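PDB 5T1Q: N-acetylmuramoyl-L-alanine amidase domain-containing protein SAOUHSC_02979 from Staphylococcus aureus, which probably acts as a secreted amidase on bacterial cell-wall peptidoglycan, this chain carrying its glucosaminidase-like domain and its C-terminal CHAP domain. Local coordinates for residues F52-S57 with K227-S232; S83-Q88 with K150-L155; A89-D94 with N200-H205; F317-N322 with V328-N333. All coordinates share one frame; numbering follows the deposited sequence.

Interaction 1: F52-S57 with K227-S232; sequences FNVVDS and KDYDDS
The hydroxyl of Tyr229 meets the backbone of Val54, the one polar bond between 52-57 and 227-232. Val54 N donates to Tyr229 OH over 3.1 Å with an N-H...O angle of 155°, and the phenol lies at the end of a side chain that reaches across from an extended loop.

Stacking comes next. The Asn53 amide lies flat on the Tyr229 ring, the two planes only 7° apart, with Asn53 ND2 3.7 Å above the ring plane of Tyr229 and over its centre. Asn53 CG is anti to the carbonyl carbon (chi1 -75°), which lays the amide along the ring, the two side chains running in opposite directions; Asn53 OD1 comes to 3.6 Å from Tyr229 CE1. His205 stacks on the other face, holding the phenol between an amide and an imidazole.

Looser contacts finish the edge: Val54 O sits near the ring plane, 3.6 Å from Tyr229 CE2, and Val54 CG2 approaches Tyr229 OH at 3.6 Å. Like charges also come near, Asp56 OD2 being 4.7 Å from Asp228 OD1, although Asp56 OD1 forms a salt bridge with Arg61.

Strand 52-54 is the outermost strand on one side of the mixed sheet, bonded through Asn53 to Glu38. Tyr229 thus pins the loop between helix 222-225 and helix 253-262 to this edge by an amide-aromatic stack.

Interaction 2: S83-Q88 with K150-L155; sequences SVMIAQ and KDYSDL
Met85 and Tyr152 join two helices of the glucosaminidase-like part of the chain, a family placed in the lysozyme clan. Helices 82-93 and 145-158 stand well apart here: the axes of segments 83-88 and 150-155 come no closer than 11.7 Å and are inclined at 122°, so long side chains have to bridge the gap.

The tight part is the inner side, where Tyr152 reaches toward helix 82-93. Met85, modelled as selenomethionine, runs out fully extended, its CG anti to the backbone N (chi1 179°). It slides past the phenol in the opposite direction, bringing Met85 CG to 3.6 Å from Tyr152 CE2. The selenium follows along the same flank: Met85 SE lies 3.9 Å from Tyr152 CD2, an oblique Met-aromatic contact. Phe109 stacks on the Tyr152 ring and also touches Met85.

On the outer side of helix 145-158 things are looser. Lys150 is exposed and turns away from the contact; its NZ makes a long salt bridge, 3.7 Å, to Asp154 OD2 one turn on.

At the end of the buried phenol, Tyr152 crosses Gln88 at about a right angle. Gln88 NE2 is held by Tyr195, which helps fix the way the amide is turned, and Tyr152 OH donates to Gln88 OE1 over 2.6 Å, the hydroxyl oxygen tilted 26° from the carbonyl plane.

Interaction 3: A89-D94 with N200-H205; sequences AILESD and NSIIKH
Ile202 on helix 195-205 pushes its branched side chain against Ile90 and Leu91 of helix 82-93, an apolar helix-helix packing inside the glucosaminidase-like domain. Of the three, Ile202 loses most surface to the contact, because both of its methyl ends are used. Its CG2 is anti to the backbone N (chi1 -64°, measured to CG1) and meets Ile90 CD1 at 3.6 Å. Its longer branch goes the other way, setting Ile202 CD1 against Leu91 CB at 3.8 Å.

Ile90, next in buried surface, passes alongside Ile202 in the opposite direction; besides its CD1 it offers Ile90 CG2, 4.1 Å from Ile202 CD1. Leu91 contributes less, meeting the isoleucine at its CB.

The surroundings extend the same apolar packing. Ile90 also touches Val64 of helix 58-78, while Ile202 packs on Val54 of the nearby edge strand, so the Ile202 face of helix 195-205 meets both helix 82-93 and that strand.

Asp94 leaves helical geometry with positive phi. In the last turn, Ala89 O is gripped twice by Ser93, by Ser93 N at 3.0 Å and, from the opposite face of the carbonyl plane, by Ser93 OG at 2.5 Å.

Interaction 4: F317-N322 with V328-N333; sequences FVEKVN and VISESN
Val328 O is gripped by two successive backbone amides of the facing strand: Glu319 N at 2.8 Å and Lys320 N, more distant, at 3.3 Å. Glu319 and Lys320 therefore share one partner, a classic beta bulge that shifts the register by a residue. Val328 N returns a bond to Lys320 O at 2.9 Å; on the other side of the bulge Phe317 and Ser330 form a regular hydrogen-bonded pair, with Phe317 N to Ser330 O almost straight at 177°.

The bulge turns Glu319 toward the other strand. Bent at chi2 (-72°), its chain folds back so that Ser330 OG donates to Glu319 OE2 over 2.6 Å, meeting the carboxylate on its anti side. Arg260 takes the other oxygen and Tyr256 bonds to the serine, tying both strands to helix 253-262.

These strands form the hairpin 314-321/327-332 in the central sheet of the CHAP domain. Farther along, Glu331 bonds to His314, which with Cys253 would be consistent with the Cys-His-Glu triad of this family.

Toward the turn, Lys320 CB lies 4.0 Å from Val328 CB. The Asn322 side chain crosses the valine at about a right angle, and its ND2, bonded to Ser326, comes to 3.8 Å from Val328 CG2.

Overall arrangement
Interactions 2 and 3 belong to the glucosaminidase-like domain and share helix 82-93, their centres 12 Å apart; their segments alternate along the chain, and Ala87 packs on Ile203 between them. Interaction 1, centred 13 Å from interaction 3, touches it through Phe52 O and Ser201 OG, a probable hydrogen bond, and through Val54 and His205. Its two segments enclose those of interactions 2 and 3 in sequence. Interaction 4 comes later, in the CHAP domain, its centre about 37 Å from that of interaction 2 and on the opposite side of the chain's centre. Strand 52-54 lies in the same mixed sheet as the hairpin of interaction 4, so interaction 1 sits where that sheet meets the helices.

Interaction 1: F52-S57 with K227-S232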
loop_
_atom_site.group_PDB
_atom_site.type_symbol
_atom_site.label_atom_id
_atom_site.label_comp_id
_atom_site.label_asym_id
_atom_site.label_seq_id
_atom_site.Cartn_x
_atom_site.Cartn_y
_atom_site.Cartn_z
ATOM N N PHE A 52 -6.003 -4.186 10.759
ATOM C CA PHE A 52 -6.189 -3.787 9.372
ATOM C C PHE A 52 -6.521 -5.009 8.548
ATOM O O PHE A 52 -6.086 -6.111 8.851
ATOM C CB PHE A 52 -4.938 -3.103 8.808
ATOM C CG PHE A 52 -4.688 -1.751 9.390
ATOM C CD1 PHE A 52 -5.536 -0.697 9.096
ATOM C CD2 PHE A 52 -3.617 -1.524 10.235
ATOM C CE1 PHE A 52 -5.335 0.562 9.641
ATOM C CE2 PHE A 52 -3.405 -0.266 10.783
ATOM C CZ PHE A 52 -4.264 0.779 10.482
ATOM N N ASN A 53 -7.339 -4.813 7.531
ATOM C CA ASN A 53 -7.663 -5.872 6.604
ATOM C C ASN A 53 -6.929 -5.597 5.331
ATOM O O ASN A 53 -6.875 -4.457 4.868
ATOM C CB ASN A 53 -9.154 -5.934 6.305
ATOM C CG ASN A 53 -9.949 -6.537 7.438
ATOM O OD1 ASN A 53 -9.398 -6.914 8.472
ATOM N ND2 ASN A 53 -11.246 -6.667 7.234
ATOM N N VAL A 54 -6.375 -6.659 4.768
ATOM C CA VAL A 54 -5.701 -6.592 3.487
ATOM C C VAL A 54 -6.777 -6.492 2.411
ATOM O O VAL A 54 -7.948 -6.859 2.634
ATOM C CB VAL A 54 -4.856 -7.870 3.209
ATOM C CG1 VAL A 54 -3.941 -8.188 4.382
ATOM C CG2 VAL A 54 -5.744 -9.078 2.906
ATOM N N VAL A 55 -6.390 -5.978 1.253
ATOM C CA VAL A 55 -7.278 -5.959 0.101
ATOM C C VAL A 55 -7.036 -7.324 -0.546
ATOM O O VAL A 55 -5.974 -7.558 -1.109
ATOM C CB VAL A 55 -6.946 -4.821 -0.873
ATOM C CG1 VAL A 55 -7.798 -4.934 -2.133
ATOM C CG2 VAL A 55 -7.153 -3.470 -0.201
ATOM N N ASP A 56 -8.006 -8.228 -0.408
ATOM C CA ASP A 56 -7.925 -9.599 -0.941
ATOM C C ASP A 56 -7.681 -9.557 -2.457
ATOM O O ASP A 56 -8.191 -8.670 -3.143
ATOM C CB ASP A 56 -9.228 -10.344 -0.606
ATOM C CG ASP A 56 -9.140 -11.841 -0.838
ATOM O OD1 ASP A 56 -8.037 -12.420 -0.721
ATOM O OD2 ASP A 56 -10.200 -12.450 -1.106
ATOM N N SER A 57 -6.910 -10.512 -2.980
ATOM C CA SER A 57 -6.527 -10.483 -4.399
ATOM C C SER A 57 -6.004 -11.823 -4.916
ATOM O O SER A 57 -5.338 -12.561 -4.182
ATOM C CB SER A 57 -5.431 -9.411 -4.573
ATOM O OG SER A 57 -4.898 -9.384 -5.880
ATOM N N LYS A 227 -9.112 -18.182 4.504
ATOM C CA LYS A 227 -10.484 -17.967 4.956
ATOM C C LYS A 227 -10.883 -16.530 4.660
ATOM O O LYS A 227 -10.098 -15.600 4.862
ATOM C CB LYS A 227 -10.616 -18.291 6.449
ATOM C CG LYS A 227 -10.166 -19.710 6.814
ATOM C CD LYS A 227 -10.278 -19.986 8.312
ATOM C CE LYS A 227 -9.627 -21.304 8.717
ATOM N NZ LYS A 227 -10.270 -22.511 8.119
ATOM N N ASP A 228 -12.102 -16.360 4.163
ATOM C CA ASP A 228 -12.626 -15.039 3.806
ATOM C C ASP A 228 -12.996 -14.223 5.024
ATOM O O ASP A 228 -13.230 -14.769 6.098
ATOM C CB ASP A 228 -13.894 -15.197 2.966
ATOM C CG ASP A 228 -13.669 -16.029 1.729
ATOM O OD1 ASP A 228 -12.608 -15.854 1.096
ATOM O OD2 ASP A 228 -14.553 -16.848 1.396
ATOM N N TYR A 229 -13.031 -12.908 4.842
ATOM C CA TYR A 229 -13.483 -11.984 5.882
ATOM C C TYR A 229 -15.012 -11.919 5.791
ATOM O O TYR A 229 -15.554 -12.026 4.686
ATOM C CB TYR A 229 -12.971 -10.564 5.622
ATOM C CG TYR A 229 -11.478 -10.297 5.718
ATOM C CD1 TYR A 229 -10.783 -10.507 6.917
ATOM C CD2 TYR A 229 -10.796 -9.682 4.660
ATOM C CE1 TYR A 229 -9.439 -10.199 7.021
ATOM C CE2 TYR A 229 -9.457 -9.363 4.759
ATOM C CZ TYR A 229 -8.778 -9.617 5.937
ATOM O OH TYR A 229 -7.431 -9.301 6.032
ATOM N N ASP A 230 -15.706 -11.729 6.921
ATOM C CA ASP A 230 -17.185 -11.568 6.895
ATOM C C ASP A 230 -17.569 -10.229 6.270
ATOM O O ASP A 230 -17.500 -9.202 6.932
ATOM C CB ASP A 230 -17.827 -11.680 8.295
ATOM C CG ASP A 230 -18.364 -13.078 8.607
ATOM O OD1 ASP A 230 -17.863 -14.096 8.067
ATOM O OD2 ASP A 230 -19.313 -13.150 9.418
ATOM N N ASP A 231 -17.974 -10.263 4.997
ATOM C CA ASP A 231 -18.371 -9.070 4.234
ATOM C C ASP A 231 -19.873 -9.047 3.914
ATOM O O ASP A 231 -20.300 -8.328 3.006
ATOM C CB ASP A 231 -17.583 -9.017 2.911
ATOM C CG ASP A 231 -16.073 -8.884 3.116
ATOM O OD1 ASP A 231 -15.644 -8.194 4.071
ATOM O OD2 ASP A 231 -15.315 -9.443 2.290
ATOM N N SER A 232 -20.670 -9.801 4.672
ATOM C CA SER A 232 -22.121 -9.898 4.431
ATOM C C SER A 232 -22.968 -8.789 5.086
ATOM O O SER A 232 -24.094 -8.535 4.642
ATOM C CB SER A 232 -22.622 -11.267 4.898
ATOM O OG SER A 232 -21.925 -12.312 4.241
#

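Interaction 2: S83-Q88 with K150-L155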
loop_
_atom_site.group_PDB
_atom_site.type_symbol
_atom_site.label_atom_id
_atom_site.label_comp_id
_atom_site.label_asym_id
_atom_site.label_seq_id
_atom_site.Cartn_x
_atom_site.Cartn_y
_atom_site.Cartn_z
ATOM N N SER A 83 7.038 -16.720 7.127
ATOM C CA SER A 83 5.819 -15.917 7.163
ATOM C C SER A 83 6.115 -14.427 7.167
ATOM O O SER A 83 5.460 -13.659 6.461
ATOM C CB SER A 83 4.998 -16.297 8.393
ATOM O OG SER A 83 5.824 -16.294 9.534
ATOM N N VAL A 84 7.090 -14.013 7.972
ATOM C CA VAL A 84 7.473 -12.613 8.031
ATOM C C VAL A 84 8.079 -12.228 6.681
ATOM O O VAL A 84 7.734 -11.197 6.119
ATOM C CB VAL A 84 8.439 -12.327 9.209
ATOM C CG1 VAL A 84 8.954 -10.891 9.176
ATOM C CG2 VAL A 84 7.748 -12.599 10.539
HETATM N N MSE A 85 8.931 -13.092 6.144
HETATM C CA MSE A 85 9.594 -12.833 4.862
HETATM C C MSE A 85 8.602 -12.710 3.713
HETATM O O MSE A 85 8.721 -11.808 2.877
HETATM C CB MSE A 85 10.605 -13.956 4.622
HETATM C CG MSE A 85 11.354 -13.841 3.297
HETATM SE SE MSE A 85 12.752 -15.238 3.256
HETATM C CE MSE A 85 13.597 -14.765 1.545
ATOM N N ILE A 86 7.624 -13.610 3.660
ATOM C CA ILE A 86 6.632 -13.590 2.593
ATOM C C ILE A 86 5.722 -12.356 2.731
ATOM O O ILE A 86 5.354 -11.737 1.732
ATOM C CB ILE A 86 5.789 -14.882 2.567
ATOM C CG1 ILE A 86 6.676 -16.079 2.222
ATOM C CG2 ILE A 86 4.678 -14.763 1.532
ATOM C CD1 ILE A 86 6.006 -17.422 2.401
ATOM N N ALA A 87 5.372 -12.021 3.970
ATOM C CA ALA A 87 4.531 -10.877 4.243
ATOM C C ALA A 87 5.229 -9.588 3.843
ATOM O O ALA A 87 4.595 -8.702 3.263
ATOM C CB ALA A 87 4.151 -10.842 5.710
ATOM N N GLN A 88 6.524 -9.478 4.164
ATOM C CA GLN A 88 7.294 -8.301 3.779
ATOM C C GLN A 88 7.391 -8.203 2.257
ATOM O O GLN A 88 7.280 -7.103 1.708
ATOM C CB GLN A 88 8.689 -8.279 4.425
ATOM C CG GLN A 88 8.674 -7.838 5.876
ATOM C CD GLN A 88 10.059 -7.503 6.416
ATOM O OE1 GLN A 88 10.776 -8.369 6.915
ATOM N NE2 GLN A 88 10.396 -6.223 6.400
ATOM N N LYS A 150 17.624 -14.011 -1.421
ATOM C CA LYS A 150 18.914 -14.276 -0.766
ATOM C C LYS A 150 19.408 -13.007 -0.047
ATOM O O LYS A 150 19.860 -13.069 1.101
ATOM C CB LYS A 150 19.940 -14.735 -1.827
ATOM C CG LYS A 150 21.382 -15.004 -1.382
ATOM C CD LYS A 150 21.499 -16.151 -0.390
ATOM C CE LYS A 150 22.854 -16.851 -0.490
ATOM N NZ LYS A 150 24.036 -15.961 -0.307
ATOM N N ASP A 151 19.273 -11.857 -0.708
ATOM C CA ASP A 151 19.767 -10.604 -0.149
ATOM C C ASP A 151 18.956 -10.166 1.085
ATOM O O ASP A 151 19.501 -9.546 2.012
ATOM C CB ASP A 151 19.803 -9.514 -1.218
ATOM C CG ASP A 151 20.727 -8.362 -0.853
ATOM O OD1 ASP A 151 21.758 -8.610 -0.194
ATOM O OD2 ASP A 151 20.435 -7.213 -1.249
ATOM N N TYR A 152 17.668 -10.493 1.106
ATOM C CA TYR A 152 16.831 -10.199 2.274
ATOM C C TYR A 152 17.330 -10.993 3.470
ATOM O O TYR A 152 17.493 -10.448 4.556
ATOM C CB TYR A 152 15.361 -10.557 2.016
ATOM C CG TYR A 152 14.507 -10.541 3.278
ATOM C CD1 TYR A 152 13.950 -9.357 3.749
ATOM C CD2 TYR A 152 14.280 -11.711 4.004
ATOM C CE1 TYR A 152 13.183 -9.337 4.900
ATOM C CE2 TYR A 152 13.520 -11.703 5.158
ATOM C CZ TYR A 152 12.973 -10.514 5.601
ATOM O OH TYR A 152 12.207 -10.501 6.735
ATOM N N SER A 153 17.552 -12.291 3.260
ATOM C CA SER A 153 18.029 -13.174 4.324
ATOM C C SER A 153 19.397 -12.722 4.830
ATOM O O SER A 153 19.657 -12.780 6.026
ATOM C CB SER A 153 18.097 -14.624 3.850
ATOM O OG SER A 153 19.030 -14.765 2.798
ATOM N N ASP A 154 20.249 -12.252 3.922
ATOM C CA ASP A 154 21.570 -11.746 4.298
ATOM C C ASP A 154 21.471 -10.480 5.140
ATOM O O ASP A 154 22.268 -10.285 6.054
ATOM C CB ASP A 154 22.444 -11.491 3.061
ATOM C CG ASP A 154 22.937 -12.785 2.406
ATOM O OD1 ASP A 154 22.642 -13.884 2.924
ATOM O OD2 ASP A 154 23.641 -12.702 1.373
ATOM N N LEU A 155 20.490 -9.629 4.838
ATOM C CA LEU A 155 20.294 -8.395 5.599
ATOM C C LEU A 155 19.864 -8.702 7.030
ATOM O O LEU A 155 20.416 -8.144 7.979
ATOM C CB LEU A 155 19.248 -7.496 4.934
ATOM C CG LEU A 155 18.984 -6.142 5.605
ATOM C CD1 LEU A 155 20.248 -5.306 5.674
ATOM C CD2 LEU A 155 17.891 -5.399 4.861
#

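Interaction 3: A89-D94 with N200-H205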
loop_
_atom_site.group_PDB
_atom_site.type_symbol
_atom_site.label_atom_id
_atom_site.label_comp_id
_atom_site.label_asym_id
_atom_site.label_seq_id
_atom_site.Cartn_x
_atom_site.Cartn_y
_atom_site.Cartn_z
ATOM N N ALA A 89 7.570 -9.343 1.583
ATOM C CA ALA A 89 7.601 -9.361 0.123
ATOM C C ALA A 89 6.270 -8.846 -0.424
ATOM O O ALA A 89 6.253 -7.977 -1.305
ATOM C CB ALA A 89 7.895 -10.757 -0.418
ATOM N N ILE A 90 5.165 -9.377 0.099
ATOM C CA ILE A 90 3.819 -8.942 -0.308
ATOM C C ILE A 90 3.617 -7.431 -0.104
ATOM O O ILE A 90 3.159 -6.732 -1.005
ATOM C CB ILE A 90 2.719 -9.710 0.472
ATOM C CG1 ILE A 90 2.642 -11.164 -0.002
ATOM C CG2 ILE A 90 1.349 -9.050 0.294
ATOM C CD1 ILE A 90 1.821 -12.062 0.905
ATOM N N LEU A 91 3.962 -6.945 1.086
ATOM C CA LEU A 91 3.765 -5.536 1.449
ATOM C C LEU A 91 4.604 -4.567 0.617
ATOM O O LEU A 91 4.066 -3.633 0.001
ATOM C CB LEU A 91 4.046 -5.347 2.942
ATOM C CG LEU A 91 3.773 -3.988 3.602
ATOM C CD1 LEU A 91 3.778 -4.150 5.112
ATOM C CD2 LEU A 91 4.764 -2.907 3.187
ATOM N N GLU A 92 5.908 -4.829 0.572
ATOM C CA GLU A 92 6.874 -3.973 -0.114
ATOM C C GLU A 92 6.788 -3.982 -1.637
ATOM O O GLU A 92 7.166 -3.002 -2.264
ATOM C CB GLU A 92 8.309 -4.349 0.316
ATOM C CG GLU A 92 8.587 -4.193 1.810
ATOM C CD GLU A 92 8.669 -2.752 2.287
ATOM O OE1 GLU A 92 8.922 -1.828 1.469
ATOM O OE2 GLU A 92 8.511 -2.535 3.515
ATOM N N SER A 93 6.339 -5.085 -2.234
ATOM C CA SER A 93 6.224 -5.188 -3.707
ATOM C C SER A 93 4.790 -5.104 -4.227
ATOM O O SER A 93 4.573 -5.190 -5.443
ATOM C CB SER A 93 6.774 -6.528 -4.168
ATOM O OG SER A 93 5.913 -7.582 -3.784
ATOM N N ASP A 94 3.824 -4.968 -3.316
ATOM C CA ASP A 94 2.384 -4.976 -3.649
ATOM C C ASP A 94 2.039 -6.264 -4.398
ATOM O O ASP A 94 1.503 -6.238 -5.500
ATOM C CB ASP A 94 1.936 -3.745 -4.452
ATOM C CG ASP A 94 0.411 -3.734 -4.709
ATOM O OD1 ASP A 94 -0.344 -4.334 -3.905
ATOM O OD2 ASP A 94 -0.029 -3.164 -5.731
ATOM N N ASN A 200 1.148 -8.327 10.272
ATOM C CA ASN A 200 0.315 -9.272 11.003
ATOM C C ASN A 200 -0.955 -9.572 10.216
ATOM O O ASN A 200 -1.341 -10.727 10.091
ATOM C CB ASN A 200 -0.006 -8.747 12.417
ATOM C CG ASN A 200 1.243 -8.626 13.290
ATOM O OD1 ASN A 200 2.275 -9.242 13.013
ATOM N ND2 ASN A 200 1.154 -7.829 14.345
ATOM N N SER A 201 -1.565 -8.535 9.646
ATOM C CA SER A 201 -2.769 -8.706 8.835
ATOM C C SER A 201 -2.518 -9.618 7.629
ATOM O O SER A 201 -3.352 -10.459 7.297
ATOM C CB SER A 201 -3.277 -7.353 8.343
ATOM O OG SER A 201 -4.430 -7.521 7.536
ATOM N N ILE A 202 -1.386 -9.425 6.963
ATOM C CA ILE A 202 -1.033 -10.239 5.802
ATOM C C ILE A 202 -0.791 -11.700 6.223
ATOM O O ILE A 202 -1.294 -12.630 5.596
ATOM C CB ILE A 202 0.223 -9.680 5.092
ATOM C CG1 ILE A 202 -0.065 -8.287 4.521
ATOM C CG2 ILE A 202 0.661 -10.621 3.974
ATOM C CD1 ILE A 202 1.157 -7.523 4.044
ATOM N N ILE A 203 -0.023 -11.884 7.289
ATOM C CA ILE A 203 0.315 -13.218 7.778
ATOM C C ILE A 203 -0.927 -14.013 8.144
ATOM O O ILE A 203 -1.055 -15.185 7.765
ATOM C CB ILE A 203 1.269 -13.139 8.983
ATOM C CG1 ILE A 203 2.624 -12.561 8.531
ATOM C CG2 ILE A 203 1.464 -14.520 9.606
ATOM C CD1 ILE A 203 3.546 -12.191 9.657
ATOM N N LYS A 204 -1.828 -13.374 8.878
ATOM C CA LYS A 204 -3.051 -14.005 9.319
ATOM C C LYS A 204 -3.959 -14.418 8.158
ATOM O O LYS A 204 -4.300 -15.586 8.018
ATOM C CB LYS A 204 -3.814 -13.059 10.252
ATOM C CG LYS A 204 -5.127 -13.610 10.776
ATOM C CD LYS A 204 -5.768 -12.615 11.728
ATOM C CE LYS A 204 -7.132 -13.098 12.189
ATOM N NZ LYS A 204 -7.818 -12.069 13.023
ATOM N N HIS A 205 -4.313 -13.457 7.318
ATOM C CA HIS A 205 -5.241 -13.693 6.233
ATOM C C HIS A 205 -4.719 -14.678 5.179
ATOM O O HIS A 205 -5.465 -15.540 4.721
ATOM C CB HIS A 205 -5.643 -12.362 5.584
ATOM C CG HIS A 205 -6.703 -12.504 4.545
ATOM N ND1 HIS A 205 -6.439 -12.416 3.195
ATOM C CD2 HIS A 205 -8.022 -12.782 4.656
ATOM C CE1 HIS A 205 -7.557 -12.615 2.518
ATOM N NE2 HIS A 205 -8.532 -12.839 3.380
#

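Interaction 4: F317-N322 with V328-N333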
loop_
_atom_site.group_PDB
_atom_site.type_symbol
_atom_site.label_atom_id
_atom_site.label_comp_id
_atom_site.label_asym_id
_atom_site.label_seq_id
_atom_site.Cartn_x
_atom_site.Cartn_y
_atom_site.Cartn_z
ATOM N N PHE A 317 -14.520 9.119 -3.386
ATOM C CA PHE A 317 -15.608 8.431 -4.072
ATOM C C PHE A 317 -16.874 8.484 -3.227
ATOM O O PHE A 317 -16.827 8.174 -2.040
ATOM C CB PHE A 317 -15.198 6.976 -4.335
ATOM C CG PHE A 317 -16.258 6.157 -5.027
ATOM C CD1 PHE A 317 -16.402 6.213 -6.397
ATOM C CD2 PHE A 317 -17.110 5.336 -4.307
ATOM C CE1 PHE A 317 -17.375 5.465 -7.053
ATOM C CE2 PHE A 317 -18.100 4.595 -4.949
ATOM C CZ PHE A 317 -18.223 4.655 -6.329
ATOM N N VAL A 318 -17.999 8.876 -3.824
ATOM C CA VAL A 318 -19.270 8.942 -3.103
ATOM C C VAL A 318 -19.906 7.537 -2.986
ATOM O O VAL A 318 -20.405 6.990 -3.972
ATOM C CB VAL A 318 -20.274 9.884 -3.794
ATOM C CG1 VAL A 318 -21.593 9.943 -3.024
ATOM C CG2 VAL A 318 -19.689 11.275 -3.942
ATOM N N GLU A 319 -19.877 6.962 -1.781
ATOM C CA GLU A 319 -20.483 5.651 -1.536
ATOM C C GLU A 319 -22.001 5.768 -1.367
ATOM O O GLU A 319 -22.744 4.881 -1.764
ATOM C CB GLU A 319 -19.916 5.007 -0.273
ATOM C CG GLU A 319 -18.421 4.735 -0.289
ATOM C CD GLU A 319 -17.992 3.588 -1.199
ATOM O OE1 GLU A 319 -18.860 2.849 -1.739
ATOM O OE2 GLU A 319 -16.761 3.402 -1.351
ATOM N N LYS A 320 -22.452 6.861 -0.773
ATOM C CA LYS A 320 -23.875 7.049 -0.500
ATOM C C LYS A 320 -24.235 8.511 -0.363
ATOM O O LYS A 320 -23.436 9.315 0.100
ATOM C CB LYS A 320 -24.223 6.348 0.820
ATOM C CG LYS A 320 -25.694 6.378 1.200
ATOM C CD LYS A 320 -25.922 5.686 2.539
ATOM C CE LYS A 320 -27.375 5.740 2.961
ATOM N NZ LYS A 320 -27.511 5.041 4.257
ATOM N N VAL A 321 -25.426 8.851 -0.829
ATOM C CA VAL A 321 -25.974 10.165 -0.641
ATOM C C VAL A 321 -27.095 9.940 0.389
ATOM O O VAL A 321 -28.045 9.201 0.120
ATOM C CB VAL A 321 -26.528 10.778 -1.927
ATOM C CG1 VAL A 321 -27.230 12.094 -1.618
ATOM C CG2 VAL A 321 -25.416 11.002 -2.953
ATOM N N ASN A 322 -26.963 10.547 1.560
ATOM C CA ASN A 322 -27.973 10.397 2.627
ATOM C C ASN A 322 -29.224 11.226 2.323
ATOM O O ASN A 322 -29.178 12.154 1.530
ATOM C CB ASN A 322 -27.363 10.789 3.977
ATOM C CG ASN A 322 -26.220 9.864 4.394
ATOM O OD1 ASN A 322 -26.343 8.636 4.323
ATOM N ND2 ASN A 322 -25.108 10.446 4.838
ATOM N N VAL A 328 -21.552 9.976 2.221
ATOM C CA VAL A 328 -20.588 9.043 2.774
ATOM C C VAL A 328 -19.569 8.847 1.661
ATOM O O VAL A 328 -19.940 8.486 0.527
ATOM C CB VAL A 328 -21.213 7.694 3.115
ATOM C CG1 VAL A 328 -20.160 6.761 3.703
ATOM C CG2 VAL A 328 -22.379 7.875 4.077
ATOM N N ILE A 329 -18.293 9.085 1.976
ATOM C CA ILE A 329 -17.232 8.975 1.000
ATOM C C ILE A 329 -16.156 7.993 1.443
ATOM O O ILE A 329 -15.986 7.767 2.636
ATOM C CB ILE A 329 -16.547 10.343 0.736
ATOM C CG1 ILE A 329 -15.912 10.917 2.005
ATOM C CG2 ILE A 329 -17.551 11.333 0.188
ATOM C CD1 ILE A 329 -15.077 12.166 1.797
ATOM N N SER A 330 -15.440 7.427 0.467
ATOM C CA SER A 330 -14.300 6.574 0.726
ATOM C C SER A 330 -13.106 7.230 -0.001
ATOM O O SER A 330 -13.260 7.894 -1.042
ATOM C CB SER A 330 -14.542 5.119 0.289
ATOM O OG SER A 330 -14.713 5.002 -1.110
ATOM N N GLU A 331 -11.918 7.028 0.538
ATOM C CA GLU A 331 -10.734 7.706 0.029
ATOM C C GLU A 331 -9.492 6.979 0.517
ATOM O O GLU A 331 -9.598 6.089 1.345
ATOM C CB GLU A 331 -10.748 9.145 0.549
ATOM C CG GLU A 331 -10.893 9.197 2.066
ATOM C CD GLU A 331 -11.355 10.528 2.614
ATOM O OE1 GLU A 331 -11.341 11.548 1.882
ATOM O OE2 GLU A 331 -11.730 10.558 3.814
ATOM N N SER A 332 -8.329 7.352 -0.013
ATOM C CA SER A 332 -7.076 6.743 0.386
ATOM C C SER A 332 -6.094 7.801 0.844
ATOM O O SER A 332 -6.186 8.962 0.457
ATOM C CB SER A 332 -6.450 5.988 -0.786
ATOM O OG SER A 332 -6.092 6.900 -1.830
ATOM N N ASN A 333 -5.148 7.358 1.663
ATOM C CA ASN A 333 -4.054 8.157 2.187
ATOM C C ASN A 333 -4.384 9.457 2.943
ATOM O O ASN A 333 -3.600 10.397 2.905
ATOM C CB ASN A 333 -2.957 8.344 1.107
ATOM C CG ASN A 333 -2.150 7.055 0.868
ATOM O OD1 ASN A 333 -2.696 5.949 0.860
ATOM N ND2 ASN A 333 -0.858 7.192 0.696
#